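Local atomic coordinates of cGAS/DncV-like nucleotidyltransferase in E. coli homolog (Elizabethkingia meningoseptica ATCC 13253 = NBRC 12535, PDB entry 6E0O), a protein that synthesises cyclic dinucleotide second messengers from nucleoside triphosphates, signalling phage infection in a bacterial CBASS antiviral defence system. Residues Q6-W11 with N235-L240; I195-N200 with V214-I219; N242-I247 with K284-L289; K246-M251 with D277-M282. All coordinates share one frame; numbering follows the deposited sequence.

Interaction 1. Residues Q6-W11 with N235-L240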
# COMPACT_ATOMS: atom_id res chain seq x y z
N GLN A 6 13.49 -17.37 -14.44
CA GLN A 6 12.42 -18.09 -13.75
C GLN A 6 12.31 -17.67 -12.29
O GLN A 6 11.21 -17.60 -11.74
CB GLN A 6 12.64 -19.60 -13.85
CG GLN A 6 11.49 -20.38 -13.26
CD GLN A 6 10.20 -20.13 -13.99
OE1 GLN A 6 10.13 -20.29 -15.21
NE2 GLN A 6 9.17 -19.72 -13.26
N GLN A 7 13.44 -17.42 -11.62
CA GLN A 7 13.36 -16.96 -10.23
C GLN A 7 12.66 -15.62 -10.14
O GLN A 7 11.86 -15.39 -9.22
CB GLN A 7 14.76 -16.91 -9.62
CG GLN A 7 15.36 -18.29 -9.34
CD GLN A 7 16.79 -18.24 -8.83
OE1 GLN A 7 17.70 -17.84 -9.56
NE2 GLN A 7 16.99 -18.64 -7.58
N LEU A 8 12.92 -14.72 -11.09
CA LEU A 8 12.23 -13.43 -11.09
C LEU A 8 10.74 -13.63 -11.31
O LEU A 8 9.91 -12.97 -10.67
CB LEU A 8 12.80 -12.51 -12.16
CG LEU A 8 14.25 -12.07 -12.00
CD1 LEU A 8 14.62 -11.09 -13.11
CD2 LEU A 8 14.48 -11.44 -10.64
N ILE A 9 10.37 -14.52 -12.23
CA ILE A 9 8.95 -14.82 -12.44
C ILE A 9 8.32 -15.31 -11.15
O ILE A 9 7.22 -14.88 -10.77
CB ILE A 9 8.78 -15.83 -13.59
CG1 ILE A 9 9.21 -15.19 -14.92
CG2 ILE A 9 7.33 -16.31 -13.66
CD1 ILE A 9 9.31 -16.16 -16.07
N ASN A 10 9.00 -16.22 -10.44
CA ASN A 10 8.44 -16.73 -9.20
C ASN A 10 8.23 -15.62 -8.19
O ASN A 10 7.18 -15.55 -7.53
CB ASN A 10 9.35 -17.81 -8.61
CG ASN A 10 9.42 -19.05 -9.48
OD1 ASN A 10 8.60 -19.24 -10.38
ND2 ASN A 10 10.40 -19.91 -9.21
N TRP A 11 9.21 -14.72 -8.06
CA TRP A 11 9.08 -13.62 -7.11
C TRP A 11 8.02 -12.62 -7.52
O TRP A 11 7.59 -11.81 -6.69
CB TRP A 11 10.39 -12.85 -7.04
CG TRP A 11 11.45 -13.47 -6.23
CD1 TRP A 11 11.34 -14.52 -5.35
CD2 TRP A 11 12.82 -13.08 -6.20
NE1 TRP A 11 12.56 -14.79 -4.77
CE2 TRP A 11 13.48 -13.91 -5.28
CE3 TRP A 11 13.54 -12.08 -6.85
CZ2 TRP A 11 14.84 -13.80 -5.02
CZ3 TRP A 11 14.89 -11.97 -6.59
CH2 TRP A 11 15.52 -12.81 -5.68
N ASN A 235 9.95 -10.53 -20.90
CA ASN A 235 11.37 -10.43 -20.53
C ASN A 235 11.46 -9.78 -19.15
O ASN A 235 11.56 -8.56 -19.03
CB ASN A 235 12.19 -9.68 -21.56
CG ASN A 235 13.68 -9.87 -21.35
OD1 ASN A 235 14.12 -10.12 -20.23
ND2 ASN A 235 14.45 -9.76 -22.42
N TYR A 236 11.44 -10.62 -18.12
CA TYR A 236 11.44 -10.10 -16.76
C TYR A 236 12.80 -9.53 -16.40
O TYR A 236 12.89 -8.49 -15.73
CB TYR A 236 11.05 -11.20 -15.77
CG TYR A 236 9.59 -11.56 -15.80
CD1 TYR A 236 9.02 -12.17 -16.90
CD2 TYR A 236 8.77 -11.31 -14.70
CE1 TYR A 236 7.68 -12.51 -16.92
CE2 TYR A 236 7.44 -11.65 -14.71
CZ TYR A 236 6.90 -12.24 -15.82
OH TYR A 236 5.58 -12.58 -15.82
N THR A 237 13.87 -10.21 -16.82
CA THR A 237 15.21 -9.76 -16.48
C THR A 237 15.49 -8.38 -17.07
O THR A 237 15.99 -7.49 -16.38
CB THR A 237 16.25 -10.78 -16.96
OG1 THR A 237 16.05 -12.04 -16.30
CG2 THR A 237 17.66 -10.29 -16.67
N GLN A 238 15.16 -8.20 -18.35
CA GLN A 238 15.45 -6.91 -18.97
C GLN A 238 14.48 -5.83 -18.49
O GLN A 238 14.86 -4.66 -18.36
CB GLN A 238 15.44 -7.02 -20.50
CG GLN A 238 16.11 -5.83 -21.16
CD GLN A 238 17.63 -5.77 -20.92
OE1 GLN A 238 18.24 -6.70 -20.36
NE2 GLN A 238 18.24 -4.68 -21.34
N THR A 239 13.22 -6.20 -18.25
CA THR A 239 12.28 -5.21 -17.72
C THR A 239 12.74 -4.71 -16.36
O THR A 239 12.72 -3.50 -16.09
CB THR A 239 10.87 -5.82 -17.60
OG1 THR A 239 10.36 -6.09 -18.90
CG2 THR A 239 9.93 -4.86 -16.86
N LEU A 240 13.16 -5.63 -15.49
CA LEU A 240 13.60 -5.24 -14.15
C LEU A 240 14.85 -4.37 -14.24
O LEU A 240 14.98 -3.38 -13.52
CB LEU A 240 13.85 -6.48 -13.30
CG LEU A 240 14.29 -6.26 -11.85
CD1 LEU A 240 13.28 -5.46 -11.06
CD2 LEU A 240 14.55 -7.63 -11.21
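Ile9 lays its CG1 methylene on the ring of Tyr236 where the N-terminal helix 5-11 packs against the start of helix 236-252. The two short helical segments come within 9.8 Å axis to axis at 71°, a steep helix-helix crossing in the α-helical lobe that accompanies the nucleotidyltransferase core in cGAS-like enzymes. The CH-pi assignment rests on position: Ile9 CG1 is 3.5 Å from the centroid of the Tyr236 ring and 8° off its normal, hence over the centre. It gets there because CG1 stands anti to the carbonyl carbon of Ile9 (chi1 -66°), and the two side chains cross at about a right angle.

Leu8 makes the other half of the contact with its two methyls. CD1 lies against Thr237, 3.6 Å from OG1, and both CD1 and CD2 of Leu8 come to 3.9 Å from Leu240 CD2. Nearer the backbones, Leu8 CB approaches Tyr236 CB to 4.2 Å. No hydrogen bond spans the two segments; the touching surfaces are mainly hydrocarbon.

Polar bonds position these groups from the next shell. The two carboxylate oxygens of Glu5 accept hydrogen bonds, OE1 from Thr237 OG1 and OE2 from Tyr236 N, which ties helix 5-11 to the first turn of its partner; the N-H groups of a helix start would be expected to favour its negative charge. Asn235 is the N-cap, its OD1 accepting from Gln238 N at 2.9 Å. The carbonyl Asn235 O is gripped from opposite faces of its plane, by Thr239 N and by Thr239 OG1, the latter at 2.7 Å.

Interaction 2. Residues I195-N200 with V214-I219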
# COMPACT_ATOMS: atom_id res chain seq x y z
N ILE A 195 8.46 -7.96 -7.28
CA ILE A 195 9.87 -8.35 -7.23
C ILE A 195 10.64 -7.42 -6.30
O ILE A 195 11.44 -7.86 -5.47
CB ILE A 195 10.50 -8.38 -8.63
CG1 ILE A 195 9.95 -9.54 -9.45
CG2 ILE A 195 12.02 -8.47 -8.52
CD1 ILE A 195 10.26 -9.43 -10.93
N LEU A 196 10.44 -6.11 -6.46
CA LEU A 196 11.17 -5.16 -5.64
C LEU A 196 10.77 -5.23 -4.17
O LEU A 196 11.60 -4.98 -3.30
CB LEU A 196 11.02 -3.75 -6.21
CG LEU A 196 11.75 -3.55 -7.54
CD1 LEU A 196 11.41 -2.19 -8.13
CD2 LEU A 196 13.25 -3.67 -7.42
N LYS A 197 9.51 -5.57 -3.87
CA LYS A 197 9.12 -5.81 -2.49
C LYS A 197 9.83 -7.04 -1.92
O LYS A 197 10.26 -7.04 -0.76
CB LYS A 197 7.60 -5.94 -2.37
CG LYS A 197 6.85 -4.62 -2.57
CD LYS A 197 5.34 -4.77 -2.47
CE LYS A 197 4.88 -5.14 -1.07
NZ LYS A 197 3.40 -5.02 -0.95
N VAL A 198 9.96 -8.10 -2.72
CA VAL A 198 10.71 -9.27 -2.28
C VAL A 198 12.15 -8.88 -1.97
O VAL A 198 12.71 -9.26 -0.93
CB VAL A 198 10.66 -10.38 -3.34
CG1 VAL A 198 11.71 -11.45 -3.06
CG2 VAL A 198 9.27 -10.99 -3.40
N VAL A 199 12.79 -8.12 -2.87
CA VAL A 199 14.17 -7.71 -2.64
C VAL A 199 14.26 -6.83 -1.39
O VAL A 199 15.19 -6.96 -0.59
CB VAL A 199 14.74 -7.03 -3.89
CG1 VAL A 199 16.13 -6.49 -3.61
CG2 VAL A 199 14.77 -8.01 -5.06
N ASN A 200 13.30 -5.92 -1.21
CA ASN A 200 13.26 -5.10 -0.01
C ASN A 200 13.26 -5.96 1.25
O ASN A 200 14.06 -5.74 2.17
CB ASN A 200 12.03 -4.19 -0.06
CG ASN A 200 11.99 -3.16 1.04
OD1 ASN A 200 13.02 -2.64 1.47
ND2 ASN A 200 10.80 -2.86 1.52
N VAL A 214 12.39 2.29 2.55
CA VAL A 214 11.29 2.44 1.61
C VAL A 214 10.11 1.62 2.11
O VAL A 214 10.27 0.58 2.76
CB VAL A 214 11.66 2.02 0.17
CG1 VAL A 214 12.82 2.85 -0.35
CG2 VAL A 214 11.96 0.53 0.12
N SER A 215 8.91 2.09 1.81
CA SER A 215 7.68 1.39 2.12
C SER A 215 7.14 0.78 0.83
O SER A 215 7.57 1.11 -0.28
CB SER A 215 6.65 2.37 2.66
OG SER A 215 6.28 3.26 1.62
N SER A 216 6.16 -0.11 0.98
CA SER A 216 5.47 -0.66 -0.18
C SER A 216 4.86 0.45 -1.03
O SER A 216 4.96 0.43 -2.25
CB SER A 216 4.37 -1.63 0.26
OG SER A 216 3.55 -1.99 -0.86
N PHE A 217 4.23 1.43 -0.38
CA PHE A 217 3.65 2.55 -1.11
C PHE A 217 4.71 3.26 -1.94
O PHE A 217 4.48 3.60 -3.10
CB PHE A 217 3.00 3.52 -0.12
CG PHE A 217 2.42 4.75 -0.75
CD1 PHE A 217 1.17 4.70 -1.35
CD2 PHE A 217 3.12 5.94 -0.76
CE1 PHE A 217 0.64 5.82 -1.93
CE2 PHE A 217 2.59 7.06 -1.36
CZ PHE A 217 1.34 7.00 -1.94
N PHE A 218 5.87 3.51 -1.34
CA PHE A 218 6.93 4.22 -2.04
C PHE A 218 7.39 3.42 -3.25
O PHE A 218 7.55 3.97 -4.34
CB PHE A 218 8.06 4.46 -1.04
CG PHE A 218 9.10 5.45 -1.47
CD1 PHE A 218 8.78 6.75 -1.76
CD2 PHE A 218 10.43 5.08 -1.50
CE1 PHE A 218 9.75 7.66 -2.11
CE2 PHE A 218 11.40 5.98 -1.85
CZ PHE A 218 11.06 7.28 -2.14
N ILE A 219 7.60 2.11 -3.08
CA ILE A 219 8.00 1.27 -4.20
C ILE A 219 6.96 1.34 -5.31
O ILE A 219 7.28 1.50 -6.50
CB ILE A 219 8.24 -0.18 -3.73
CG1 ILE A 219 9.45 -0.23 -2.79
CG2 ILE A 219 8.42 -1.12 -4.93
CD1 ILE A 219 9.68 -1.59 -2.16
O HOH W 1 13.10 -0.57 3.47
O HOH W 2 9.96 -1.47 4.16
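Lys197 NZ donates a 3.0 Å hydrogen bond to Ser216 OG, in one of two modelled conformers of the serine, joining two residues of the probable GTP-binding site. The lysine begins in extended form and then bends at chi3 (67°), which turns CE toward the serine: CE lies 3.4 Å from Ser216 OG. In this serine conformer OG stands anti to the backbone N (chi1 170°). The ammonium also bonds to Thr54 O, and both NZ and OG hydrogen-bond to a modified group of the bound ligand, consistent with this pair lining the nucleotide pocket.

Behind it, Ile219 supplies the apolar packing. Its CG2 meets Leu196 CB at 3.9 Å, and its CD1 lies 4.2 Å from Lys197 CG. Asn200 slides past Val214 in the opposite direction, with OD1 3.6 Å from Val214 CG2, the methyl between backbone N and carbonyl carbon. A water joins Asn200 OD1 (2.9 Å) to Val214 N (3.1 Å), and a second water accepts from Asn200 ND2. Ser215 OG caps the second helix through Phe218 N.

Helices 188-205 and 216-224 thus meet beside helix 275-289, whose Phe281 touches both Asn200 and Val214, while Leu240 of helix 236-252 packs on Leu196.

Interaction 3. Residues N242-I247 with K284-L289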
# COMPACT_ATOMS: atom_id res chain seq x y z
N ASN A 242 15.52 -2.38 -16.78
CA ASN A 242 15.04 -1.09 -17.24
C ASN A 242 14.42 -0.28 -16.09
O ASN A 242 14.65 0.93 -15.99
CB ASN A 242 13.96 -1.27 -18.31
CG ASN A 242 14.49 -1.73 -19.63
OD1 ASN A 242 15.70 -1.76 -19.87
ND2 ASN A 242 13.58 -2.08 -20.53
N VAL A 243 13.63 -0.94 -15.24
CA VAL A 243 12.96 -0.27 -14.14
C VAL A 243 13.98 0.32 -13.17
O VAL A 243 13.89 1.49 -12.78
CB VAL A 243 12.01 -1.25 -13.42
CG1 VAL A 243 11.59 -0.72 -12.06
CG2 VAL A 243 10.78 -1.52 -14.27
N ILE A 244 14.95 -0.49 -12.76
CA ILE A 244 15.93 -0.03 -11.78
C ILE A 244 16.75 1.12 -12.37
O ILE A 244 16.96 2.15 -11.72
CB ILE A 244 16.82 -1.19 -11.29
CG1 ILE A 244 15.97 -2.21 -10.53
CG2 ILE A 244 17.96 -0.66 -10.45
CD1 ILE A 244 16.67 -3.52 -10.20
N VAL A 245 17.25 0.95 -13.60
CA VAL A 245 18.07 1.99 -14.21
C VAL A 245 17.27 3.28 -14.36
O VAL A 245 17.77 4.38 -14.08
CB VAL A 245 18.62 1.52 -15.57
CG1 VAL A 245 19.28 2.68 -16.31
CG2 VAL A 245 19.60 0.38 -15.38
N LYS A 246 16.01 3.18 -14.80
CA LYS A 246 15.22 4.39 -15.01
C LYS A 246 14.99 5.14 -13.70
O LYS A 246 15.16 6.37 -13.64
CB LYS A 246 13.88 4.03 -15.66
CG LYS A 246 12.95 5.22 -15.89
CD LYS A 246 13.58 6.32 -16.71
CE LYS A 246 12.54 7.38 -17.11
NZ LYS A 246 13.19 8.67 -17.49
N ILE A 247 14.60 4.44 -12.63
CA ILE A 247 14.37 5.12 -11.36
C ILE A 247 15.67 5.73 -10.85
O ILE A 247 15.71 6.89 -10.42
CB ILE A 247 13.76 4.15 -10.33
CG1 ILE A 247 12.37 3.70 -10.79
CG2 ILE A 247 13.66 4.82 -8.96
CD1 ILE A 247 11.85 2.48 -10.06
N LYS A 284 21.02 -0.59 -3.93
CA LYS A 284 21.07 -1.83 -3.17
C LYS A 284 20.40 -2.96 -3.94
O LYS A 284 20.89 -4.10 -3.94
CB LYS A 284 20.40 -1.65 -1.81
CG LYS A 284 21.11 -0.70 -0.88
CD LYS A 284 22.44 -1.24 -0.43
CE LYS A 284 22.98 -0.43 0.74
NZ LYS A 284 24.36 -0.83 1.10
N CYS A 285 19.29 -2.67 -4.62
CA CYS A 285 18.64 -3.68 -5.43
C CYS A 285 19.54 -4.13 -6.57
O CYS A 285 19.69 -5.33 -6.83
CB CYS A 285 17.32 -3.15 -5.99
SG CYS A 285 16.01 -2.91 -4.76
N TRP A 286 20.12 -3.17 -7.29
CA TRP A 286 21.02 -3.49 -8.39
C TRP A 286 22.15 -4.40 -7.94
O TRP A 286 22.45 -5.41 -8.58
CB TRP A 286 21.58 -2.19 -8.96
CG TRP A 286 22.51 -2.35 -10.10
CD1 TRP A 286 23.86 -2.43 -10.05
CD2 TRP A 286 22.15 -2.41 -11.49
NE1 TRP A 286 24.38 -2.54 -11.32
CE2 TRP A 286 23.34 -2.53 -12.22
CE3 TRP A 286 20.93 -2.38 -12.17
CZ2 TRP A 286 23.35 -2.62 -13.61
CZ3 TRP A 286 20.94 -2.47 -13.54
CH2 TRP A 286 22.15 -2.58 -14.25
N ASN A 287 22.79 -4.05 -6.82
CA ASN A 287 23.91 -4.84 -6.32
C ASN A 287 23.46 -6.23 -5.88
O ASN A 287 24.15 -7.22 -6.16
CB ASN A 287 24.57 -4.11 -5.15
CG ASN A 287 25.27 -2.83 -5.57
OD1 ASN A 287 25.50 -2.59 -6.75
ND2 ASN A 287 25.63 -2.01 -4.59
N TYR A 288 22.32 -6.32 -5.20
CA TYR A 288 21.82 -7.60 -4.73
C TYR A 288 21.49 -8.51 -5.90
O TYR A 288 21.77 -9.71 -5.87
CB TYR A 288 20.57 -7.38 -3.89
CG TYR A 288 20.03 -8.64 -3.27
CD1 TYR A 288 20.57 -9.14 -2.10
CD2 TYR A 288 18.97 -9.32 -3.84
CE1 TYR A 288 20.09 -10.29 -1.51
CE2 TYR A 288 18.47 -10.47 -3.26
CZ TYR A 288 19.04 -10.95 -2.09
OH TYR A 288 18.56 -12.10 -1.50
N LEU A 289 20.85 -7.96 -6.93
CA LEU A 289 20.45 -8.74 -8.09
C LEU A 289 21.62 -9.12 -8.98
O LEU A 289 21.54 -10.13 -9.70
CB LEU A 289 19.39 -7.97 -8.87
CG LEU A 289 18.07 -7.80 -8.11
CD1 LEU A 289 17.21 -6.69 -8.71
CD2 LEU A 289 17.31 -9.11 -8.04
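Trp286 brings the six-membered side of its indole against segment 242-247 of helix 236-252, meeting Val245 and Ile244 obliquely. The framework is an antiparallel helix pair, formed by helices 236-252 and 275-289 of the helical lobe. Val245 CG2 lies 3.6 Å from Trp286 CZ3, and Ile244 CG2 is 3.8 Å from Trp286 CE3. At the indole edge, in the ring plane, sits the side-chain oxygen of the next residue, Asn287 OD1, 3.7 Å from Trp286 CD1. The ring also meets that of Tyr291, their planes at about 25°. A chi1 of 180° puts Trp286 CG anti to the backbone N, and chi2 then sets the turn of the ring.

The axes of the two short segments approach to 10.5 Å with a signed crossing angle of -147°. The closest backbone approach, Ile244 CA to Trp286 CA, is 7.0 Å, wide enough that side chains do all the bridging. No hydrogen bond joins the segments, and the contacts are carbon against carbon.

Ile244 is the hub, because its branches go to different partners. CG2, anti to the backbone N, turns to the indole, while the CG1 arm continues to Cys285 and Leu289 on the more deeply buried side. Helix 188-205 closes that side, its Leu196 and Val199 touching Cys285; within the pair, Leu289 also reaches Leu240, one turn before Ile244. The end of the isoleucine arm meets carbon atoms of both partners, with Ile244 CD1 4.3 Å from Cys285 CB and only 3.5 Å from Leu289 CD1.

Interaction 4. Residues K246-M251 with D277-M282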
# COMPACT_ATOMS: atom_id res chain seq x y z
N LYS A 246 16.01 3.18 -14.80
CA LYS A 246 15.22 4.39 -15.01
C LYS A 246 14.99 5.14 -13.70
O LYS A 246 15.16 6.37 -13.64
CB LYS A 246 13.88 4.03 -15.66
CG LYS A 246 12.95 5.22 -15.89
CD LYS A 246 13.58 6.32 -16.71
CE LYS A 246 12.54 7.38 -17.11
NZ LYS A 246 13.19 8.67 -17.49
N ILE A 247 14.60 4.44 -12.63
CA ILE A 247 14.37 5.12 -11.36
C ILE A 247 15.67 5.73 -10.85
O ILE A 247 15.71 6.89 -10.42
CB ILE A 247 13.76 4.15 -10.33
CG1 ILE A 247 12.37 3.70 -10.79
CG2 ILE A 247 13.66 4.82 -8.96
CD1 ILE A 247 11.85 2.48 -10.06
N TYR A 248 16.76 4.95 -10.88
CA TYR A 248 18.06 5.42 -10.43
C TYR A 248 18.45 6.70 -11.14
O TYR A 248 18.80 7.70 -10.51
CB TYR A 248 19.05 4.29 -10.68
CG TYR A 248 20.49 4.46 -10.29
CD1 TYR A 248 21.40 5.06 -11.16
CD2 TYR A 248 20.99 3.90 -9.13
CE1 TYR A 248 22.74 5.15 -10.84
CE2 TYR A 248 22.33 3.98 -8.81
CZ TYR A 248 23.20 4.61 -9.67
OH TYR A 248 24.53 4.67 -9.35
N GLU A 249 18.38 6.70 -12.48
CA GLU A 249 18.76 7.88 -13.24
C GLU A 249 17.81 9.03 -12.96
O GLU A 249 18.25 10.18 -12.81
CB GLU A 249 18.82 7.54 -14.73
CG GLU A 249 19.97 6.60 -15.08
CD GLU A 249 20.10 6.34 -16.57
OE1 GLU A 249 19.29 6.89 -17.35
OE2 GLU A 249 21.01 5.58 -16.95
N ASP A 250 16.51 8.75 -12.88
CA ASP A 250 15.54 9.80 -12.58
C ASP A 250 15.83 10.46 -11.24
O ASP A 250 15.65 11.67 -11.09
CB ASP A 250 14.12 9.24 -12.59
CG ASP A 250 13.56 9.07 -13.99
OD1 ASP A 250 14.15 9.59 -14.97
OD2 ASP A 250 12.52 8.40 -14.10
N MET A 251 16.27 9.68 -10.24
CA MET A 251 16.56 10.25 -8.93
C MET A 251 17.79 11.15 -9.01
O MET A 251 17.79 12.25 -8.45
CB MET A 251 16.75 9.17 -7.88
CG MET A 251 15.50 8.32 -7.64
SD MET A 251 13.99 9.23 -7.20
CE MET A 251 13.23 9.41 -8.81
N ASP A 277 16.55 8.49 -0.78
CA ASP A 277 16.10 7.19 -0.31
C ASP A 277 15.89 6.24 -1.48
O ASP A 277 16.30 5.07 -1.43
CB ASP A 277 14.78 7.32 0.45
CG ASP A 277 14.90 8.09 1.74
OD1 ASP A 277 16.00 8.09 2.34
OD2 ASP A 277 13.88 8.71 2.16
N ALA A 278 15.22 6.72 -2.52
CA ALA A 278 14.96 5.89 -3.69
C ALA A 278 16.24 5.53 -4.43
O ALA A 278 16.40 4.40 -4.89
CB ALA A 278 14.00 6.62 -4.62
N LEU A 279 17.15 6.50 -4.58
CA LEU A 279 18.43 6.23 -5.23
C LEU A 279 19.21 5.16 -4.50
O LEU A 279 19.72 4.21 -5.11
CB LEU A 279 19.24 7.52 -5.30
CG LEU A 279 20.63 7.41 -5.91
CD1 LEU A 279 20.54 7.01 -7.37
CD2 LEU A 279 21.33 8.76 -5.75
N GLY A 280 19.32 5.28 -3.18
CA GLY A 280 20.04 4.29 -2.41
C GLY A 280 19.39 2.93 -2.48
O GLY A 280 20.07 1.91 -2.60
N PHE A 281 18.06 2.89 -2.43
CA PHE A 281 17.35 1.62 -2.55
C PHE A 281 17.61 0.98 -3.91
O PHE A 281 17.87 -0.22 -4.00
CB PHE A 281 15.86 1.82 -2.28
CG PHE A 281 15.05 0.57 -2.42
CD1 PHE A 281 15.24 -0.50 -1.57
CD2 PHE A 281 14.10 0.45 -3.41
CE1 PHE A 281 14.51 -1.66 -1.70
CE2 PHE A 281 13.37 -0.71 -3.56
CZ PHE A 281 13.57 -1.76 -2.70
N MET A 282 17.53 1.76 -4.99
CA MET A 282 17.80 1.20 -6.31
C MET A 282 19.22 0.63 -6.40
O MET A 282 19.44 -0.43 -6.99
CB MET A 282 17.62 2.28 -7.39
CG MET A 282 16.19 2.65 -7.71
SD MET A 282 15.21 1.26 -8.29
CE MET A 282 14.30 0.92 -6.81
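Met282 packs its bent side chain on Ile247, crossing it at about a right angle, in the tightly packed half of this antiparallel helix contact. Met282 CG comes to 3.6 Å from Ile247 CG2, with SD close by at 3.8 Å from Ile247 CB. Farther along, Met251 SD rests on Ala278 CB at 3.7 Å, while Met251 CG reaches Leu279 N at 3.9 Å. Helix 216-224 seals this side, Leu222 touching both Ile247 and Ala278. Over the two segments as a whole, the short axes come within 8.7 Å at a signed crossing angle of -144°.

The other flank is partly open to solvent. There Leu279 CD1 lies over one face of the Tyr248 ring, a CH-pi contact 3.8 Å from its centroid and 21° off the normal, offset toward the rim. Chi1 (178°) sets Leu279 CG anti to its backbone N, and chi2 brings CD1 over the phenol. Lys246, pointing away, spends its charge within its own helix, in a 2.8 Å salt bridge from NZ to Asp250 OD1, whose other oxygen bonds Tyr257 OH.

With no hydrogen bond between the segments, thioethers, methyls and one aromatic face hold them, implying cohesion through shape fit and exclusion of water rather than directional polar bonds.

In the fold
The four contacts share one helical lobe. Helix 236-252 runs through three of them in order, meeting helix 5-11 at its start (interaction 1) and then helix 275-289 (interactions 3 and 4, centres 8 Å apart). Interaction 2, between helices 188-205 and 216-224, falls in sequence between the two segments of interaction 1 and before interactions 3 and 4, whose centres are 12 and 13 Å away. Helix 275-289 packs on it through Cys285, Phe281 and Ala278. The centres of interactions 1 and 2 are 15 Å apart, and Leu240 joins them. Interaction 2 borders the nucleotide; the others form the apolar body behind it, linking both chain termini to the active-site side.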